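PDB 5W5P: tail fiber protein from Acinetobacter phage AM24, which probably recognises and degrades the capsular polysaccharide of its Acinetobacter host, acting as a trimeric tailspike. Local coordinates for residues 130-133 with 134-138; 347-351 with 352-356; 385-388 with 389-392. All coordinates share one frame; numbering follows the deposited sequence.

How the contacts relate
Contacts 1 and 2 join a helix end to the following strand; contact 3 joins a loop to its strand. Contact 1 lies where the chain enters the parallel beta-helix, about 41 Å and 46 Å, centre to centre, from contacts 2 and 3. Those two are about 6 Å apart, on consecutive coils, and their strands 353-354 and 389-390 are neighbours in one parallel sheet. Each is largely buried, with an exposed residue (Y133 or N385) in contacts 1 and 3. A serine hydroxyl holds contact 1, close to the other subunits; aliphatic groups and a sulfur carry contact 2; a lysine reaching back to main-chain oxygens dominates contact 3. No other chain touches contacts 2 or 3.

Contact 1. Residues 130-133 with 134-138; sequences DVSY and GRVWF
Neither the phenol ring of Y133 nor the guanidinium of R135 carries this turn through a face: both flat groups lead away from it, and the aliphatic stem of R135 does the touching. Its CB and CG each come within 3.7 Å of O of S132. Farther along the strand, the W137 indole stacks on H105, and the F138 ring meets F145 edge to face.

The polar link is made by S132. Its OG accepts the backbone N-H of R135 at 2.9 Å, with an N-H...O angle of 163°, close to straight. A chi1 of 66° sets OG between the serine's own N and carbonyl carbon, from where it meets N of R135. That same hydroxyl is bonded to O of A128, one turn back in helix 122-132, so it spans helix and strand. CG2 of V136 packs beside it, 4.1 Å from OG.

Y133, with phi 57°, is the first residue to leave helical backbone angles, and G134 also has positive phi; together they swing the chain into strand 135-140. V136 then rests against A128 and V129, laying the helix over the start of the parallel beta-helix. Beyond the turn, the guanidinium of R135 bonds O of L163 and forms a salt bridge with E165, with a bound zinc ion about 4 Å from the side chain. Y133 packs on D142, and R135 on G170, of the second subunit.

The chemistry implies a buried hydroxyl used both ways, giving its proton to the helix carbonyl and receiving one from the strand amide, which fixes its rotation.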
loop_
_atom_site.group_PDB
_atom_site.type_symbol
_atom_site.label_atom_id
_atom_site.label_comp_id
_atom_site.label_asym_id
_atom_site.label_seq_id
_atom_site.Cartn_x
_atom_site.Cartn_y
_atom_site.Cartn_z
ATOM N N ASP A 130 -0.237 32.736 17.804
ATOM C CA ASP A 130 0.961 33.304 18.413
ATOM C C ASP A 130 1.150 32.837 19.853
ATOM O O ASP A 130 2.285 32.595 20.283
ATOM C CB ASP A 130 0.902 34.829 18.333
ATOM C CG ASP A 130 0.770 35.325 16.905
ATOM O OD1 ASP A 130 1.266 34.638 15.984
ATOM O OD2 ASP A 130 0.162 36.396 16.699
ATOM N N VAL A 131 0.061 32.693 20.614
ATOM C CA VAL A 131 0.187 32.293 22.016
ATOM C C VAL A 131 0.214 30.782 22.210
ATOM O O VAL A 131 0.505 30.316 23.322
ATOM C CB VAL A 131 -0.947 32.896 22.873
ATOM C CG1 VAL A 131 -0.974 34.406 22.723
ATOM C CG2 VAL A 131 -2.291 32.293 22.488
ATOM N N SER A 132 -0.058 29.997 21.172
ATOM C CA SER A 132 -0.136 28.546 21.302
ATOM C C SER A 132 1.011 27.820 20.612
ATOM O O SER A 132 1.018 26.587 20.588
ATOM C CB SER A 132 -1.471 28.047 20.749
ATOM O OG SER A 132 -1.547 28.269 19.351
ATOM N N TYR A 133 1.977 28.553 20.058
ATOM C CA TYR A 133 3.048 27.975 19.244
ATOM C C TYR A 133 2.473 27.190 18.068
ATOM O O TYR A 133 2.967 26.123 17.703
ATOM C CB TYR A 133 3.986 27.105 20.090
ATOM C CG TYR A 133 4.644 27.848 21.229
ATOM C CD1 TYR A 133 4.070 27.860 22.494
ATOM C CD2 TYR A 133 5.839 28.537 21.043
ATOM C CE1 TYR A 133 4.661 28.537 23.544
ATOM C CE2 TYR A 133 6.442 29.221 22.091
ATOM C CZ TYR A 133 5.845 29.217 23.341
ATOM O OH TYR A 133 6.421 29.888 24.401
ATOM N N GLY A 134 1.409 27.722 17.478
ATOM C CA GLY A 134 0.794 27.090 16.328
ATOM C C GLY A 134 -0.071 25.888 16.643
ATOM O O GLY A 134 0.038 24.858 15.971
ATOM N N ARG A 135 -0.930 25.981 17.653
ATOM C CA ARG A 135 -1.828 24.876 17.997
ATOM C C ARG A 135 -3.206 25.477 18.261
ATOM O O ARG A 135 -3.522 25.878 19.384
ATOM C CB ARG A 135 -1.293 24.086 19.184
ATOM C CG ARG A 135 0.058 23.442 18.901
ATOM C CD ARG A 135 0.437 22.399 19.922
ATOM N NE ARG A 135 -0.457 21.243 19.920
ATOM C CZ ARG A 135 -0.361 20.227 19.071
ATOM N NH1 ARG A 135 0.573 20.226 18.137
ATOM N NH2 ARG A 135 -1.207 19.213 19.148
ATOM N N VAL A 136 -4.027 25.523 17.217
ATOM C CA VAL A 136 -5.295 26.238 17.238
ATOM C C VAL A 136 -6.438 25.240 17.120
ATOM O O VAL A 136 -6.333 24.243 16.396
ATOM C CB VAL A 136 -5.331 27.289 16.113
ATOM C CG1 VAL A 136 -6.577 28.154 16.204
ATOM C CG2 VAL A 136 -4.097 28.148 16.203
ATOM N N TRP A 137 -7.529 25.510 17.838
ATOM C CA TRP A 137 -8.687 24.626 17.916
ATOM C C TRP A 137 -9.944 25.478 17.805
ATOM O O TRP A 137 -10.094 26.458 18.540
ATOM C CB TRP A 137 -8.653 23.830 19.229
ATOM C CG TRP A 137 -9.887 23.035 19.608
ATOM C CD1 TRP A 137 -10.169 21.741 19.274
ATOM C CD2 TRP A 137 -10.977 23.480 20.433
ATOM N NE1 TRP A 137 -11.372 21.357 19.823
ATOM C CE2 TRP A 137 -11.886 22.406 20.543
ATOM C CE3 TRP A 137 -11.267 24.678 21.092
ATOM C CZ2 TRP A 137 -13.070 22.500 21.280
ATOM C CZ3 TRP A 137 -12.440 24.770 21.821
ATOM C CH2 TRP A 137 -13.328 23.690 21.906
ATOM N N PHE A 138 -10.843 25.106 16.894
ATOM C CA PHE A 138 -11.933 25.981 16.487
ATOM C C PHE A 138 -13.274 25.642 17.129
ATOM O O PHE A 138 -14.246 26.372 16.906
ATOM C CB PHE A 138 -12.073 25.962 14.966
ATOM C CG PHE A 138 -11.012 26.754 14.248
ATOM C CD1 PHE A 138 -9.776 26.190 13.961
ATOM C CD2 PHE A 138 -11.250 28.064 13.860
ATOM C CE1 PHE A 138 -8.800 26.918 13.297
ATOM C CE2 PHE A 138 -10.279 28.794 13.195
ATOM C CZ PHE A 138 -9.053 28.217 12.910
#

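Contact 2. Residues 347-351 with 352-356; sequences PTLKC and LIELG
L349 and C351 both touch the E354 side chain across a tight turn of the parallel beta-helix, where helix 346-349 gives way to strand 353-354. CD1 of L349 comes within 4.0 Å of OE1 of E354, and the two side chains cross at about a right angle. This is contact of a methyl with a carboxylate oxygen, without a polar bond between them.

K350 breaks the helix with phi 56° and psi 50°; C351 is extended, L352 turns helical again, and the regular strand is 353-354. E354 reaches L349 because CG stands anti to the backbone N (chi1 167°) and the chain continues extended, its OE2 making a long, weak ion pair with K324.

Further out, main-chain bonds position the strand: E354 pairs with A323 and L325 of the preceding coil, I353 with D388 and K390 of the next. Across the coil, L352 packs on F338 and F374, and I353 on F333 and F369, so L352 and I353 pack among phenylalanines, consistent with the coil's hydrophobic interior. L349 is seated on V321 and K324 of neighbouring strand 321-328. Nearest the bend itself, SG of C351 lies 4.0 Å from CB of E354 and 3.5 Å from O of I353.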
loop_
_atom_site.group_PDB
_atom_site.type_symbol
_atom_site.label_atom_id
_atom_site.label_comp_id
_atom_site.label_asym_id
_atom_site.label_seq_id
_atom_site.Cartn_x
_atom_site.Cartn_y
_atom_site.Cartn_z
ATOM N N PRO A 347 -14.210 15.498 -19.738
ATOM C CA PRO A 347 -14.754 15.474 -21.107
ATOM C C PRO A 347 -13.801 16.020 -22.161
ATOM O O PRO A 347 -13.958 15.687 -23.342
ATOM C CB PRO A 347 -16.020 16.330 -20.996
ATOM C CG PRO A 347 -16.412 16.224 -19.568
ATOM C CD PRO A 347 -15.121 16.198 -18.812
ATOM N N THR A 348 -12.814 16.832 -21.782
ATOM C CA THR A 348 -11.863 17.352 -22.759
ATOM C C THR A 348 -10.595 16.500 -22.838
ATOM O O THR A 348 -10.174 16.114 -23.932
ATOM C CB THR A 348 -11.505 18.805 -22.432
ATOM O OG1 THR A 348 -12.675 19.623 -22.547
ATOM C CG2 THR A 348 -10.449 19.320 -23.401
ATOM N N LEU A 349 -9.977 16.198 -21.693
ATOM C CA LEU A 349 -8.788 15.352 -21.693
ATOM C C LEU A 349 -9.116 13.894 -21.980
ATOM O O LEU A 349 -8.247 13.163 -22.465
ATOM C CB LEU A 349 -8.061 15.469 -20.354
ATOM C CG LEU A 349 -7.640 16.895 -19.985
ATOM C CD1 LEU A 349 -6.875 16.907 -18.674
ATOM C CD2 LEU A 349 -6.810 17.513 -21.109
ATOM N N LYS A 350 -10.351 13.469 -21.699
ATOM C CA LYS A 350 -10.824 12.109 -21.967
ATOM C C LYS A 350 -9.925 11.068 -21.303
ATOM O O LYS A 350 -9.475 10.105 -21.928
ATOM C CB LYS A 350 -10.958 11.858 -23.470
ATOM C CG LYS A 350 -12.032 12.700 -24.121
ATOM C CD LYS A 350 -12.143 12.398 -25.598
ATOM C CE LYS A 350 -13.237 13.223 -26.251
ATOM N NZ LYS A 350 -14.553 13.019 -25.591
ATOM N N CYS A 351 -9.665 11.273 -20.017
ATOM C CA CYS A 351 -8.877 10.338 -19.232
ATOM C C CYS A 351 -9.113 10.617 -17.755
ATOM O O CYS A 351 -9.490 11.727 -17.370
ATOM C CB CYS A 351 -7.385 10.436 -19.572
ATOM S SG CYS A 351 -6.562 11.949 -19.032
ATOM N N LEU A 352 -8.903 9.586 -16.936
ATOM C CA LEU A 352 -8.942 9.750 -15.490
ATOM C C LEU A 352 -7.608 10.230 -14.943
ATOM O O LEU A 352 -7.576 10.980 -13.959
ATOM C CB LEU A 352 -9.327 8.429 -14.826
ATOM C CG LEU A 352 -10.829 8.217 -14.653
ATOM C CD1 LEU A 352 -11.107 6.800 -14.203
ATOM C CD2 LEU A 352 -11.395 9.234 -13.658
ATOM N N ILE A 353 -6.508 9.808 -15.559
ATOM C CA ILE A 353 -5.169 10.192 -15.136
ATOM C C ILE A 353 -4.357 10.540 -16.374
ATOM O O ILE A 353 -4.382 9.810 -17.370
ATOM C CB ILE A 353 -4.473 9.076 -14.332
ATOM C CG1 ILE A 353 -5.194 8.851 -13.001
ATOM C CG2 ILE A 353 -3.006 9.422 -14.100
ATOM C CD1 ILE A 353 -4.752 7.608 -12.271
ATOM N N GLU A 354 -3.656 11.663 -16.320
ATOM C CA GLU A 354 -2.699 12.043 -17.341
ATOM C C GLU A 354 -1.306 12.005 -16.731
ATOM O O GLU A 354 -1.090 12.540 -15.639
ATOM C CB GLU A 354 -3.007 13.435 -17.893
ATOM C CG GLU A 354 -1.879 14.031 -18.718
ATOM C CD GLU A 354 -2.179 15.442 -19.183
ATOM O OE1 GLU A 354 -3.238 15.654 -19.814
ATOM O OE2 GLU A 354 -1.353 16.343 -18.916
ATOM N N LEU A 355 -0.378 11.350 -17.421
ATOM C CA LEU A 355 1.023 11.307 -17.034
ATOM C C LEU A 355 1.865 11.922 -18.143
ATOM O O LEU A 355 1.383 12.204 -19.243
ATOM C CB LEU A 355 1.488 9.868 -16.755
ATOM C CG LEU A 355 0.677 9.049 -15.748
ATOM C CD1 LEU A 355 1.220 7.623 -15.632
ATOM C CD2 LEU A 355 0.627 9.740 -14.373
ATOM N N GLY A 356 3.141 12.135 -17.839
ATOM C CA GLY A 356 4.083 12.500 -18.872
ATOM C C GLY A 356 4.554 11.291 -19.656
ATOM O O GLY A 356 4.716 10.197 -19.117
#

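Contact 3. Residues 385-388 with 389-392; sequences NYAD and VKFT
NZ of K390 is gripped by three main-chain oxygens. Within the contact it donates to O of N385 at 2.8 Å, and the C=O...NZ angle of 172° places the nitrogen almost straight out from the carbonyl. The preceding coil supplies a second bond, from O of L349, and a weak third one from O of K350. One ammonium group therefore ties its own turn to the coil before it, and its charge is probably stabilised by the carbonyl dipoles.

The lysine gets there by running back alongside the segment it follows. Beyond CG the chain is fully extended, whereas chi1, at -98°, is displaced from a staggered value, which suggests that the reach to the carbonyls sets its start. On the way CG passes 4.2 Å from CB of A387, and CE lies 4.1 Å from N of A387 and 3.2 Å from O of N385.

On the other side of the backbone, OH of Y386 donates to OD1 of D388 at 2.8 Å. The carboxylate oxygen lies in the ring plane at the phenol edge; the hydroxyl comes to it from the anti side, 23° out of the carboxylate plane. OD2 of D388 is bonded to OG1 of T413, so the carboxylate is held at both oxygens and its orientation is fixed. The Y386 ring also meets that of Y380.

D388 has a helical backbone conformation between extended A387 and V389; the kink sends the chain into strand 389-390, where V389 packs on F369. V389 bonds through its main chain to M418 and S420, and D388 to R417. A residue of helical conformation set into an extended run, with an inward aliphatic neighbour, is consistent with a corner of a coil in a parallel beta-helix.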
loop_
_atom_site.group_PDB
_atom_site.type_symbol
_atom_site.label_atom_id
_atom_site.label_comp_id
_atom_site.label_asym_id
_atom_site.label_seq_id
_atom_site.Cartn_x
_atom_site.Cartn_y
_atom_site.Cartn_z
ATOM N N ASN A 385 -11.251 7.715 -28.319
ATOM C CA ASN A 385 -10.237 8.667 -27.891
ATOM C C ASN A 385 -10.045 8.687 -26.384
ATOM O O ASN A 385 -9.286 9.521 -25.885
ATOM C CB ASN A 385 -10.581 10.071 -28.388
ATOM C CG ASN A 385 -10.241 10.262 -29.853
ATOM O OD1 ASN A 385 -9.077 10.189 -30.241
ATOM N ND2 ASN A 385 -11.259 10.491 -30.677
ATOM N N TYR A 386 -10.698 7.786 -25.652
ATOM C CA TYR A 386 -10.586 7.732 -24.201
ATOM C C TYR A 386 -9.620 6.632 -23.774
ATOM O O TYR A 386 -9.605 5.541 -24.352
ATOM C CB TYR A 386 -11.951 7.488 -23.544
ATOM C CG TYR A 386 -11.850 7.366 -22.038
ATOM C CD1 TYR A 386 -11.963 8.487 -21.226
ATOM C CD2 TYR A 386 -11.610 6.141 -21.430
ATOM C CE1 TYR A 386 -11.847 8.391 -19.851
ATOM C CE2 TYR A 386 -11.488 6.037 -20.061
ATOM C CZ TYR A 386 -11.610 7.164 -19.275
ATOM O OH TYR A 386 -11.488 7.055 -17.909
ATOM N N ALA A 387 -8.828 6.923 -22.744
ATOM C CA ALA A 387 -8.052 5.912 -22.040
ATOM C C ALA A 387 -7.993 6.310 -20.574
ATOM O O ALA A 387 -7.895 7.496 -20.262
ATOM C CB ALA A 387 -6.638 5.771 -22.612
ATOM N N ASP A 388 -8.063 5.321 -19.679
ATOM C CA ASP A 388 -8.051 5.627 -18.250
ATOM C C ASP A 388 -6.797 6.405 -17.857
ATOM O O ASP A 388 -6.874 7.367 -17.085
ATOM C CB ASP A 388 -8.168 4.343 -17.426
ATOM C CG ASP A 388 -9.558 3.722 -17.499
ATOM O OD1 ASP A 388 -10.557 4.451 -17.320
ATOM O OD2 ASP A 388 -9.651 2.496 -17.729
ATOM N N VAL A 389 -5.638 6.016 -18.389
ATOM C CA VAL A 389 -4.355 6.651 -18.084
ATOM C C VAL A 389 -3.714 7.051 -19.410
ATOM O O VAL A 389 -3.350 6.182 -20.212
ATOM C CB VAL A 389 -3.426 5.722 -17.288
ATOM C CG1 VAL A 389 -2.129 6.434 -16.920
ATOM C CG2 VAL A 389 -4.133 5.182 -16.041
ATOM N N LYS A 390 -3.568 8.354 -19.643
ATOM C CA LYS A 390 -3.056 8.881 -20.906
ATOM C C LYS A 390 -1.628 9.387 -20.742
ATOM O O LYS A 390 -1.340 10.170 -19.827
ATOM C CB LYS A 390 -3.942 10.010 -21.434
ATOM C CG LYS A 390 -4.938 9.556 -22.474
ATOM C CD LYS A 390 -5.695 10.722 -23.077
ATOM C CE LYS A 390 -6.801 10.216 -23.982
ATOM N NZ LYS A 390 -7.714 11.300 -24.401
ATOM N N PHE A 391 -0.749 8.958 -21.645
ATOM C CA PHE A 391 0.652 9.360 -21.638
ATOM C C PHE A 391 1.301 8.873 -22.929
ATOM O O PHE A 391 0.741 8.050 -23.660
ATOM C CB PHE A 391 1.394 8.807 -20.414
ATOM C CG PHE A 391 1.433 7.303 -20.350
ATOM C CD1 PHE A 391 0.411 6.594 -19.744
ATOM C CD2 PHE A 391 2.502 6.599 -20.888
ATOM C CE1 PHE A 391 0.451 5.208 -19.681
ATOM C CE2 PHE A 391 2.546 5.216 -20.829
ATOM C CZ PHE A 391 1.521 4.521 -20.224
ATOM N N THR A 392 2.495 9.395 -23.201
ATOM C CA THR A 392 3.329 8.932 -24.303
ATOM C C THR A 392 4.648 8.432 -23.731
ATOM O O THR A 392 5.348 9.175 -23.031
ATOM C CB THR A 392 3.569 10.045 -25.324
ATOM O OG1 THR A 392 2.324 10.673 -25.653
ATOM C CG2 THR A 392 4.196 9.486 -26.587
#